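Local coordinates for protein cellobiose 2-epimerase (Caldibacillus thermoamylovorans, PDB 5ZHB) that catalyses the epimerisation of cellobiose at C2 of its reducing-end sugar, exchanging the glucose configuration there for that of mannose, at residues H89-L94 and F160-E165; H110-A115 and T182-L187. All coordinates share one frame; numbering follows the deposited sequence.

Interaction 1: residues H89-L94 and F160-E165; sequences HQYKGL and FNRKWE
K163 lays its aliphatic chain over one face of the Y91 ring, the two side chains lying side by side and pointing the same way. The contact joins two surface loops of the (alpha/alpha)6 barrel, the one that leaves helix 69-86 and the one that follows strand 155-160, where a type I beta turn runs from N161 to W164. K163 CG sits 3.8 Å from the centroid of the Y91 ring, only 5° off the ring normal, a CH-pi contact, and further out K163 CE touches Y91 OH. Lysine suits this place because its extended run of methylenes can follow the ring from its centre out to the hydroxyl. The opposite face of the tyrosine carries Q90 CG from its own loop. R162 comes to the ring edge: its NE is 3.4 Å from Y91 CD2, and the guanidinium stands perpendicular to the ring, turning a face to that edge. R162 has CG anti to the backbone N (chi1 -170°) and an extended chain from CG to NE; NE also forms a salt bridge with D88. An alanine in place of Y91 would probably leave the K163 chain without its aromatic partner and open a gap beside the guanidinium. At the backbone of the same loop, the indole edge of W164 reaches the carbonyls of Y91 and K92, and its NE1 makes the hydrogen bonds between the two segments. G93 passes the indole edge where a side chain would clash with W164 CZ2. W164 NE1 donates to K92 O at 3.0 Å, from above the carbonyl plane, and more weakly to Y91 O at 3.1 Å.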
loop_
_atom_site.group_PDB
_atom_site.type_symbol
_atom_site.label_atom_id
_atom_site.label_comp_id
_atom_site.label_asym_id
_atom_site.label_seq_id
_atom_site.Cartn_x
_atom_site.Cartn_y
_atom_site.Cartn_z
ATOM N N HIS A 89 16.381 11.917 13.435
ATOM C CA HIS A 89 16.821 13.297 13.240
ATOM C C HIS A 89 18.336 13.426 13.085
ATOM O O HIS A 89 18.796 14.461 12.602
ATOM C CB HIS A 89 16.268 14.243 14.298
ATOM C CG HIS A 89 14.796 14.357 14.209
ATOM N ND1 HIS A 89 14.130 15.228 13.376
ATOM C CD2 HIS A 89 13.862 13.630 14.855
ATOM C CE1 HIS A 89 12.830 15.050 13.550
ATOM N NE2 HIS A 89 12.651 14.089 14.448
ATOM N N GLN A 90 19.094 12.384 13.443
ATOM C CA GLN A 90 20.534 12.395 13.241
ATOM C C GLN A 90 20.930 11.949 11.824
ATOM O O GLN A 90 21.566 12.714 11.101
ATOM C CB GLN A 90 21.213 11.594 14.353
ATOM C CG GLN A 90 22.731 11.690 14.249
ATOM C CD GLN A 90 23.497 11.181 15.453
ATOM O OE1 GLN A 90 22.953 10.543 16.357
ATOM N NE2 GLN A 90 24.798 11.433 15.445
ATOM N N TYR A 91 20.600 10.714 11.407
ATOM C CA TYR A 91 21.064 10.222 10.117
ATOM C C TYR A 91 19.988 10.395 9.036
ATOM O O TYR A 91 20.264 10.066 7.884
ATOM C CB TYR A 91 21.579 8.787 10.239
ATOM C CG TYR A 91 22.841 8.705 11.094
ATOM C CD1 TYR A 91 24.010 9.329 10.669
ATOM C CD2 TYR A 91 22.841 8.109 12.358
ATOM C CE1 TYR A 91 25.155 9.312 11.447
ATOM C CE2 TYR A 91 23.983 8.090 13.150
ATOM C CZ TYR A 91 25.144 8.678 12.680
ATOM O OH TYR A 91 26.294 8.708 13.403
ATOM N N LYS A 92 18.788 10.879 9.403
ATOM C CA LYS A 92 17.704 11.183 8.461
ATOM C C LYS A 92 16.983 9.913 7.962
ATOM O O LYS A 92 17.536 8.815 7.907
ATOM C CB LYS A 92 18.170 12.029 7.268
ATOM C CG LYS A 92 18.993 13.287 7.615
ATOM C CD LYS A 92 18.358 14.182 8.674
ATOM C CE LYS A 92 19.234 15.352 9.079
ATOM N NZ LYS A 92 18.612 16.022 10.227
ATOM N N GLY A 93 15.718 10.107 7.586
ATOM C CA GLY A 93 14.864 9.056 7.047
ATOM C C GLY A 93 14.156 8.307 8.170
ATOM O O GLY A 93 14.423 8.549 9.345
ATOM N N LEU A 94 13.234 7.408 7.788
ATOM C CA LEU A 94 12.338 6.753 8.729
ATOM C C LEU A 94 12.938 5.431 9.150
ATOM O O LEU A 94 13.374 4.669 8.305
ATOM C CB LEU A 94 10.963 6.509 8.112
ATOM C CG LEU A 94 10.257 7.708 7.478
ATOM C CD1 LEU A 94 8.890 7.269 6.958
ATOM C CD2 LEU A 94 10.110 8.851 8.463
ATOM N N PHE A 160 19.296 -0.451 3.704
ATOM C CA PHE A 160 20.508 0.165 4.244
ATOM C C PHE A 160 20.508 0.037 5.767
ATOM O O PHE A 160 19.449 -0.132 6.390
ATOM C CB PHE A 160 20.551 1.648 3.846
ATOM C CG PHE A 160 20.497 1.894 2.347
ATOM C CD1 PHE A 160 19.303 1.734 1.641
ATOM C CD2 PHE A 160 21.635 2.259 1.635
ATOM C CE1 PHE A 160 19.262 1.944 0.272
ATOM C CE2 PHE A 160 21.579 2.483 0.267
ATOM C CZ PHE A 160 20.381 2.312 -0.412
ATOM N N ASN A 161 21.702 0.204 6.386
ATOM C CA ASN A 161 21.772 0.363 7.826
ATOM C C ASN A 161 21.348 1.777 8.170
ATOM O O ASN A 161 21.099 2.610 7.280
ATOM C CB ASN A 161 23.136 -0.031 8.399
ATOM C CG ASN A 161 24.273 0.840 7.912
ATOM O OD1 ASN A 161 24.062 1.953 7.402
ATOM N ND2 ASN A 161 25.488 0.363 8.134
ATOM N N ARG A 162 21.342 2.057 9.479
ATOM C CA ARG A 162 20.932 3.352 9.973
ATOM C C ARG A 162 21.661 4.488 9.257
ATOM O O ARG A 162 21.068 5.538 9.008
ATOM C CB ARG A 162 21.145 3.422 11.484
ATOM C CG ARG A 162 20.518 4.660 12.118
ATOM C CD ARG A 162 20.897 4.880 13.607
ATOM N NE ARG A 162 20.456 6.221 13.963
ATOM C CZ ARG A 162 20.763 6.888 15.066
ATOM N NH1 ARG A 162 21.650 6.421 15.912
ATOM N NH2 ARG A 162 20.184 8.036 15.316
ATOM N N LYS A 163 22.967 4.322 9.001
ATOM C CA LYS A 163 23.774 5.401 8.445
ATOM C C LYS A 163 23.809 5.325 6.914
ATOM O O LYS A 163 24.750 5.793 6.254
ATOM C CB LYS A 163 25.182 5.279 9.042
ATOM C CG LYS A 163 25.269 5.339 10.553
ATOM C CD LYS A 163 26.668 5.016 11.095
ATOM C CE LYS A 163 26.731 5.242 12.592
ATOM N NZ LYS A 163 28.009 4.856 13.188
ATOM N N TRP A 164 22.776 4.713 6.317
ATOM C CA TRP A 164 22.582 4.790 4.874
ATOM C C TRP A 164 23.687 4.110 4.103
ATOM O O TRP A 164 24.005 4.567 3.004
ATOM C CB TRP A 164 22.448 6.251 4.426
ATOM C CG TRP A 164 21.108 6.776 4.830
ATOM C CD1 TRP A 164 20.825 7.651 5.823
ATOM C CD2 TRP A 164 19.846 6.369 4.260
ATOM N NE1 TRP A 164 19.476 7.837 5.899
ATOM C CE2 TRP A 164 18.852 7.066 4.961
ATOM C CE3 TRP A 164 19.476 5.515 3.219
ATOM C CZ2 TRP A 164 17.503 6.937 4.654
ATOM C CZ3 TRP A 164 18.140 5.412 2.889
ATOM C CH2 TRP A 164 17.175 6.132 3.593
ATOM N N GLU A 165 24.191 2.998 4.654
ATOM C CA GLU A 165 25.188 2.158 4.019
ATOM C C GLU A 165 24.509 0.872 3.559
ATOM O O GLU A 165 23.948 0.113 4.359
ATOM C CB GLU A 165 26.348 1.877 4.987
ATOM C CG GLU A 165 26.868 3.148 5.643
ATOM C CD GLU A 165 27.757 2.991 6.879
ATOM O OE1 GLU A 165 27.979 1.858 7.385
ATOM O OE2 GLU A 165 28.153 4.068 7.392
#

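Interaction 2: residues H110-A115 and T182-L187; sequences HVYAQA and TMNTHL
N184 meets Y112 through its amide nitrogen, which hangs over one face of the phenol ring, offset toward the rim. N184 ND2 lies 3.5 Å from both Y112 CE1 and Y112 CZ, and the amide plane is turned 68° from that of the ring, so the two groups are far from stacked flat. N184 holds CG anti to its backbone N, which carries the amide toward helix 111-128. Asparagine suits the place because its two ends do different work: ND2 rests on the ring while OD1 accepts a hydrogen bond from H247 NE2. Beside this pair T185 presents two unlike branches. Its methyl, CG2, packs 3.7 Å from V111 CG1, a purely apolar touch made where the two side chains cross at about a right angle. Its hydroxyl, anti to the carbonyl carbon (chi1 -65°), lies in the plane of the H110 ring, with OG1 3.9 Å from H110 CE1, and is hydrogen-bonded to E158. Both helices begin with a side-chain cap: H110 ND1 accepts from Y112 N at 3.0 Å, and T182 OG1 accepts from T185 N at 3.1 Å. The segment axes are 9.3 Å apart and run nearly parallel, at 23°. Two neighbouring helices starting in the same direction, each directly after a short strand, are typical of the inner helix ring of an (alpha/alpha)6 barrel, the fold of the GlcNAc 2-epimerase family.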
loop_
_atom_site.group_PDB
_atom_site.type_symbol
_atom_site.label_atom_id
_atom_site.label_comp_id
_atom_site.label_asym_id
_atom_site.label_seq_id
_atom_site.Cartn_x
_atom_site.Cartn_y
_atom_site.Cartn_z
ATOM N N HIS A 110 14.972 1.579 4.861
ATOM C CA HIS A 110 14.553 0.860 3.671
ATOM C C HIS A 110 13.866 1.880 2.751
ATOM O O HIS A 110 13.065 2.690 3.228
ATOM C CB HIS A 110 13.664 -0.314 4.092
ATOM C CG HIS A 110 13.558 -1.331 3.009
ATOM N ND1 HIS A 110 13.034 -1.019 1.765
ATOM C CD2 HIS A 110 13.986 -2.598 2.942
ATOM C CE1 HIS A 110 13.096 -2.088 0.981
ATOM N NE2 HIS A 110 13.671 -3.072 1.676
ATOM N N VAL A 111 14.169 1.817 1.450
ATOM C CA VAL A 111 13.557 2.691 0.451
ATOM C C VAL A 111 12.029 2.571 0.506
ATOM O O VAL A 111 11.326 3.556 0.383
ATOM C CB VAL A 111 14.130 2.377 -0.949
ATOM C CG1 VAL A 111 13.356 3.090 -2.052
ATOM C CG2 VAL A 111 15.605 2.722 -1.071
ATOM N N TYR A 112 11.509 1.362 0.746
ATOM C CA TYR A 112 10.074 1.106 0.812
ATOM C C TYR A 112 9.455 1.952 1.909
ATOM O O TYR A 112 8.398 2.552 1.719
ATOM C CB TYR A 112 9.866 -0.382 1.080
ATOM C CG TYR A 112 8.448 -0.904 1.238
ATOM C CD1 TYR A 112 7.420 -0.514 0.384
ATOM C CD2 TYR A 112 8.173 -1.885 2.172
ATOM C CE1 TYR A 112 6.152 -1.045 0.515
ATOM C CE2 TYR A 112 6.910 -2.424 2.314
ATOM C CZ TYR A 112 5.895 -1.995 1.483
ATOM O OH TYR A 112 4.652 -2.548 1.625
ATOM N N ALA A 113 10.130 2.013 3.061
ATOM C CA ALA A 113 9.615 2.812 4.154
ATOM C C ALA A 113 9.676 4.305 3.815
ATOM O O ALA A 113 8.747 5.034 4.159
ATOM C CB ALA A 113 10.343 2.430 5.438
ATOM N N GLN A 114 10.746 4.762 3.153
ATOM C CA GLN A 114 10.892 6.173 2.820
ATOM C C GLN A 114 9.778 6.582 1.852
ATOM O O GLN A 114 9.198 7.652 1.987
ATOM C CB GLN A 114 12.269 6.535 2.262
ATOM C CG GLN A 114 13.457 5.963 3.030
ATOM C CD GLN A 114 13.351 6.073 4.539
ATOM O OE1 GLN A 114 13.086 7.146 5.088
ATOM N NE2 GLN A 114 13.545 4.967 5.229
ATOM N N ALA A 115 9.461 5.698 0.906
ATOM C CA ALA A 115 8.349 5.927 -0.024
ATOM C C ALA A 115 7.026 6.139 0.713
ATOM O O ALA A 115 6.317 7.130 0.466
ATOM C CB ALA A 115 8.254 4.784 -1.027
ATOM N N THR A 182 13.149 -5.184 -6.637
ATOM C CA THR A 182 11.792 -5.672 -6.401
ATOM C C THR A 182 10.758 -4.754 -7.055
ATOM O O THR A 182 10.839 -3.524 -7.047
ATOM C CB THR A 182 11.474 -5.910 -4.916
ATOM O OG1 THR A 182 11.220 -4.673 -4.238
ATOM C CG2 THR A 182 12.544 -6.744 -4.236
ATOM N N MET A 183 9.722 -5.422 -7.578
ATOM C CA MET A 183 8.505 -4.802 -8.062
ATOM C C MET A 183 7.858 -4.037 -6.918
ATOM O O MET A 183 7.430 -2.887 -7.094
ATOM C CB MET A 183 7.588 -5.898 -8.642
ATOM C CG MET A 183 6.196 -5.459 -9.049
ATOM S SD MET A 183 5.025 -5.410 -7.667
ATOM C CE MET A 183 4.837 -7.154 -7.341
ATOM N N ASN A 184 7.839 -4.657 -5.740
ATOM C CA ASN A 184 7.107 -4.056 -4.622
ATOM C C ASN A 184 7.636 -2.660 -4.308
ATOM O O ASN A 184 6.854 -1.726 -4.128
ATOM C CB ASN A 184 7.111 -4.962 -3.400
ATOM C CG ASN A 184 6.171 -4.451 -2.331
ATOM O OD1 ASN A 184 4.955 -4.433 -2.535
ATOM N ND2 ASN A 184 6.736 -3.972 -1.230
ATOM N N THR A 185 8.974 -2.512 -4.186
ATOM C CA THR A 185 9.555 -1.211 -3.851
ATOM C C THR A 185 9.251 -0.184 -4.939
ATOM O O THR A 185 8.849 0.926 -4.639
ATOM C CB THR A 185 11.063 -1.340 -3.615
ATOM O OG1 THR A 185 11.234 -2.157 -2.462
ATOM C CG2 THR A 185 11.718 0.005 -3.353
ATOM N N HIS A 186 9.381 -0.586 -6.219
ATOM C CA HIS A 186 9.095 0.293 -7.339
ATOM C C HIS A 186 7.633 0.742 -7.330
ATOM O O HIS A 186 7.333 1.904 -7.622
ATOM C CB HIS A 186 9.547 -0.406 -8.633
ATOM C CG HIS A 186 11.045 -0.388 -8.744
ATOM N ND1 HIS A 186 11.844 -1.314 -8.107
ATOM C CD2 HIS A 186 11.888 0.475 -9.386
ATOM C CE1 HIS A 186 13.130 -1.016 -8.354
ATOM N NE2 HIS A 186 13.187 0.066 -9.131
ATOM N N LEU A 187 6.718 -0.164 -6.955
ATOM C CA LEU A 187 5.297 0.190 -6.971
ATOM C C LEU A 187 5.034 1.328 -5.988
ATOM O O LEU A 187 4.346 2.315 -6.315
ATOM C CB LEU A 187 4.448 -1.050 -6.665
ATOM C CG LEU A 187 2.924 -0.849 -6.597
ATOM C CD1 LEU A 187 2.405 -0.235 -7.866
ATOM C CD2 LEU A 187 2.194 -2.134 -6.308
#

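In the fold
The segments of interactions 1 and 2 alternate along the chain: 89-94, 110-115, 160-165, then 182-187. Their centres are 16 Å apart, interaction 1 at the surface, about 23 Å from the centre of the chain, and interaction 2 about 10 Å from it. Strand 106-110 leads into helix 111-128 and, at F160 and K109, pairs with strand 155-160, which runs into the turn of interaction 1. Q114 joins the two contacts: its OE1 probably accepts a hydrogen bond from L94 N, at 2.7 Å, and its CG packs against W164 CH2. The outer loops are thus tied to the start of an inner helix of the barrel.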